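Local coordinates for immunogenic protein MPT63/MPB63 (Mycobacterium tuberculosis, PDB 1LMI), which is a major secreted antigen of unknown biochemical function, built as a beta-sandwich, at residues P42-V47 / Y106-G111. Sequence-based numbering, arbitrary orientation.
Sequences PVAGQV and YFDVTG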
ATOM      1  N   PRO A  42      -6.339  -3.310  18.465  1.00 35.70           N
ATOM      2  CA  PRO A  42      -7.778  -3.595  18.650  1.00 24.79           C
ATOM      3  C   PRO A  42      -8.534  -3.865  17.354  1.00 21.51           C
ATOM      4  O   PRO A  42      -9.340  -3.096  16.856  1.00 20.65           O
ATOM      5  CB  PRO A  42      -8.260  -2.293  19.315  1.00 30.46           C
ATOM      6  CG  PRO A  42      -7.428  -1.227  18.681  1.00 23.33           C
ATOM      7  CD  PRO A  42      -6.069  -1.864  18.535  1.00 29.53           C
ATOM      8  N   VAL A  43      -8.315  -5.039  16.764  1.00 17.51           N
ATOM      9  CA  VAL A  43      -9.015  -5.515  15.565  1.00 18.18           C
ATOM     10  C   VAL A  43     -10.509  -5.642  15.744  1.00 16.59           C
ATOM     11  O   VAL A  43     -10.927  -6.331  16.713  1.00 18.43           O
ATOM     12  CB  VAL A  43      -8.429  -6.911  15.232  1.00 19.59           C
ATOM     13  CG1 VAL A  43      -9.206  -7.583  14.096  1.00 22.39           C
ATOM     14  CG2 VAL A  43      -6.948  -6.835  14.889  1.00 24.30           C
ATOM     15  N   ALA A  44     -11.327  -5.051  14.888  1.00 19.53           N
ATOM     16  CA  ALA A  44     -12.773  -5.140  15.000  1.00 18.64           C
ATOM     17  C   ALA A  44     -13.362  -6.166  14.039  1.00 23.32           C
ATOM     18  O   ALA A  44     -14.461  -6.683  14.259  1.00 21.45           O
ATOM     19  CB  ALA A  44     -13.465  -3.805  14.727  1.00 16.98           C
ATOM     20  N   GLY A  45     -12.637  -6.434  12.962  1.00 16.68           N
ATOM     21  CA  GLY A  45     -13.184  -7.343  11.967  1.00 15.37           C
ATOM     22  C   GLY A  45     -12.186  -8.457  11.682  1.00 14.31           C
ATOM     23  O   GLY A  45     -11.665  -9.129  12.579  1.00 17.17           O
ATOM     24  N   GLN A  46     -11.946  -8.640  10.376  1.00 14.19           N
ATOM     25  CA  GLN A  46     -11.015  -9.645   9.908  1.00 17.57           C
ATOM     26  C   GLN A  46      -9.715  -9.016   9.378  1.00 12.54           C
ATOM     27  O   GLN A  46      -9.830  -8.146   8.518  1.00 13.14           O
ATOM     28  CB  GLN A  46     -11.686 -10.431   8.775  1.00 14.96           C
ATOM     29  CG  GLN A  46     -10.730 -11.409   8.096  1.00 16.93           C
ATOM     30  CD  GLN A  46     -10.362 -12.571   8.980  1.00 23.58           C
ATOM     31  OE1 GLN A  46     -11.230 -13.223   9.574  1.00 27.51           O
ATOM     32  NE2 GLN A  46      -9.082 -12.880   9.083  1.00 21.98           N
ATOM     33  N   VAL A  47      -8.580  -9.506   9.844  1.00 12.63           N
ATOM     34  CA  VAL A  47      -7.339  -8.917   9.309  1.00 13.37           C
ATOM     35  C   VAL A  47      -7.135  -9.383   7.858  1.00 16.03           C
ATOM     36  O   VAL A  47      -7.267 -10.570   7.576  1.00 15.44           O
ATOM     37  CB  VAL A  47      -6.105  -9.278  10.119  1.00 17.02           C
ATOM     38  CG1 VAL A  47      -4.842  -8.682   9.502  1.00 14.01           C
ATOM     39  CG2 VAL A  47      -6.258  -8.818  11.571  1.00 19.22           C
ATOM     40  N   TYR A 106      -1.186  -4.497   6.331  1.00 11.99           N
ATOM     41  CA  TYR A 106      -2.412  -5.078   6.865  1.00 10.61           C
ATOM     42  C   TYR A 106      -3.579  -4.104   6.927  1.00 10.87           C
ATOM     43  O   TYR A 106      -3.371  -2.897   6.942  1.00 11.67           O
ATOM     44  CB  TYR A 106      -2.093  -5.606   8.276  1.00 11.75           C
ATOM     45  CG  TYR A 106      -1.067  -6.729   8.235  1.00 11.57           C
ATOM     46  CD1 TYR A 106      -1.477  -8.000   7.889  1.00 11.11           C
ATOM     47  CD2 TYR A 106       0.276  -6.515   8.519  1.00 13.73           C
ATOM     48  CE1 TYR A 106      -0.580  -9.053   7.840  1.00 13.42           C
ATOM     49  CE2 TYR A 106       1.187  -7.562   8.468  1.00 14.32           C
ATOM     50  CZ  TYR A 106       0.746  -8.824   8.129  1.00 14.46           C
ATOM     51  OH  TYR A 106       1.668  -9.854   8.067  1.00 15.65           O
ATOM     52  N   PHE A 107      -4.796  -4.649   6.988  1.00  8.58           N
ATOM     53  CA  PHE A 107      -6.036  -3.870   7.042  1.00  9.76           C
ATOM     54  C   PHE A 107      -7.025  -4.534   8.014  1.00 11.48           C
ATOM     55  O   PHE A 107      -6.989  -5.768   8.142  1.00 13.12           O
ATOM     56  CB  PHE A 107      -6.685  -3.763   5.660  1.00 10.46           C
ATOM     57  CG  PHE A 107      -5.744  -3.336   4.549  1.00 10.45           C
ATOM     58  CD1 PHE A 107      -5.500  -2.009   4.280  1.00  9.05           C
ATOM     59  CD2 PHE A 107      -5.116  -4.313   3.790  1.00 11.37           C
ATOM     60  CE1 PHE A 107      -4.630  -1.663   3.279  1.00 11.47           C
ATOM     61  CE2 PHE A 107      -4.224  -3.955   2.775  1.00 12.65           C
ATOM     62  CZ  PHE A 107      -3.974  -2.625   2.515  1.00 10.51           C
ATOM     63  N   ASP A 108      -7.894  -3.792   8.668  1.00 10.53           N
ATOM     64  CA  ASP A 108      -8.925  -4.401   9.524  1.00 13.90           C
ATOM     65  C   ASP A 108     -10.247  -4.340   8.788  1.00 13.07           C
ATOM     66  O   ASP A 108     -10.886  -3.294   8.689  1.00 14.53           O
ATOM     67  CB  ASP A 108      -8.994  -3.625  10.845  1.00 19.77           C
ATOM     68  CG  ASP A 108      -9.936  -4.223  11.863  1.00 29.41           C
ATOM     69  OD1 ASP A 108     -10.503  -5.300  11.556  1.00 15.80           O
ATOM     70  OD2 ASP A 108     -10.084  -3.601  12.947  1.00 22.28           O
ATOM     71  N   VAL A 109     -10.671  -5.460   8.166  1.00 13.77           N
ATOM     72  CA  VAL A 109     -11.834  -5.414   7.301  1.00 13.63           C
ATOM     73  C   VAL A 109     -13.101  -5.654   8.124  1.00 12.49           C
ATOM     74  O   VAL A 109     -13.304  -6.746   8.637  1.00 14.91           O
ATOM     75  CB  VAL A 109     -11.687  -6.442   6.160  1.00 13.19           C
ATOM     76  CG1 VAL A 109     -12.977  -6.574   5.356  1.00 14.05           C
ATOM     77  CG2 VAL A 109     -10.513  -6.077   5.246  1.00 13.46           C
ATOM     78  N   THR A 110     -13.885  -4.598   8.222  1.00 15.20           N
ATOM     79  CA  THR A 110     -15.095  -4.663   9.027  1.00 22.53           C
ATOM     80  C   THR A 110     -16.370  -4.700   8.208  1.00 21.04           C
ATOM     81  O   THR A 110     -17.483  -4.732   8.760  1.00 30.06           O
ATOM     82  CB  THR A 110     -15.162  -3.397   9.927  1.00 16.80           C
ATOM     83  OG1 THR A 110     -15.065  -2.278   9.064  1.00 18.69           O
ATOM     84  CG2 THR A 110     -14.028  -3.399  10.928  1.00 19.22           C
ATOM     85  N   GLY A 111     -16.311  -4.671   6.899  1.00 13.51           N
ATOM     86  CA  GLY A 111     -17.463  -4.753   6.035  1.00 16.47           C
ATOM     87  C   GLY A 111     -17.204  -5.735   4.887  1.00 11.14           C
ATOM     88  O   GLY A 111     -16.482  -6.710   5.139  1.00 14.43           O
TER
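Gln46 and Val109 form an antiparallel hydrogen-bonded pair, with Gln46 N giving to Val109 O at 2.9 Å and Val109 N to Gln46 O at 2.8 Å; Val47 and Asp108 follow as a non-hydrogen-bonded pair. Ahead of this pairing, the loop of residues 42-45 turns past the end of the Asp108 carboxylate, whose two oxygens take successive amides. Ala44 N meets Asp108 OD2 at 2.7 Å, nearly straight at 173°, and Gly45 N reaches Asp108 OD1 at 2.8 Å along a more bent path of 145°. Both oxygens receive on their syn lone pairs, a bidentate grip that fixes the rotation of the carboxylate. Asp108 CG stands anti to the backbone N (chi1 -175°), on the sheet face it shares with Val47, and the carboxylate at its end comes close to the loop. Val43 CG1 packs 3.7 Å from Asp108 OD1, while Ala44 CB lies 3.9 Å from the methyl CG2 of Thr110. Gly45 brings its CA to 3.4 Å from Val109 O in a CA-H...O contact. Further along, Val47 CG1 meets the Tyr106 ring obliquely, 3.8 Å from CD1, and Tyr106 OH hydrogen-bonds to Pro87 O. The contact joins the start of strand 46-56 to the end of strand 100-109, an edge strand of one sheet of the beta-sandwich; Val109 also packs on Trp48 and on Tyr78 of strand 77-79, in the second sheet.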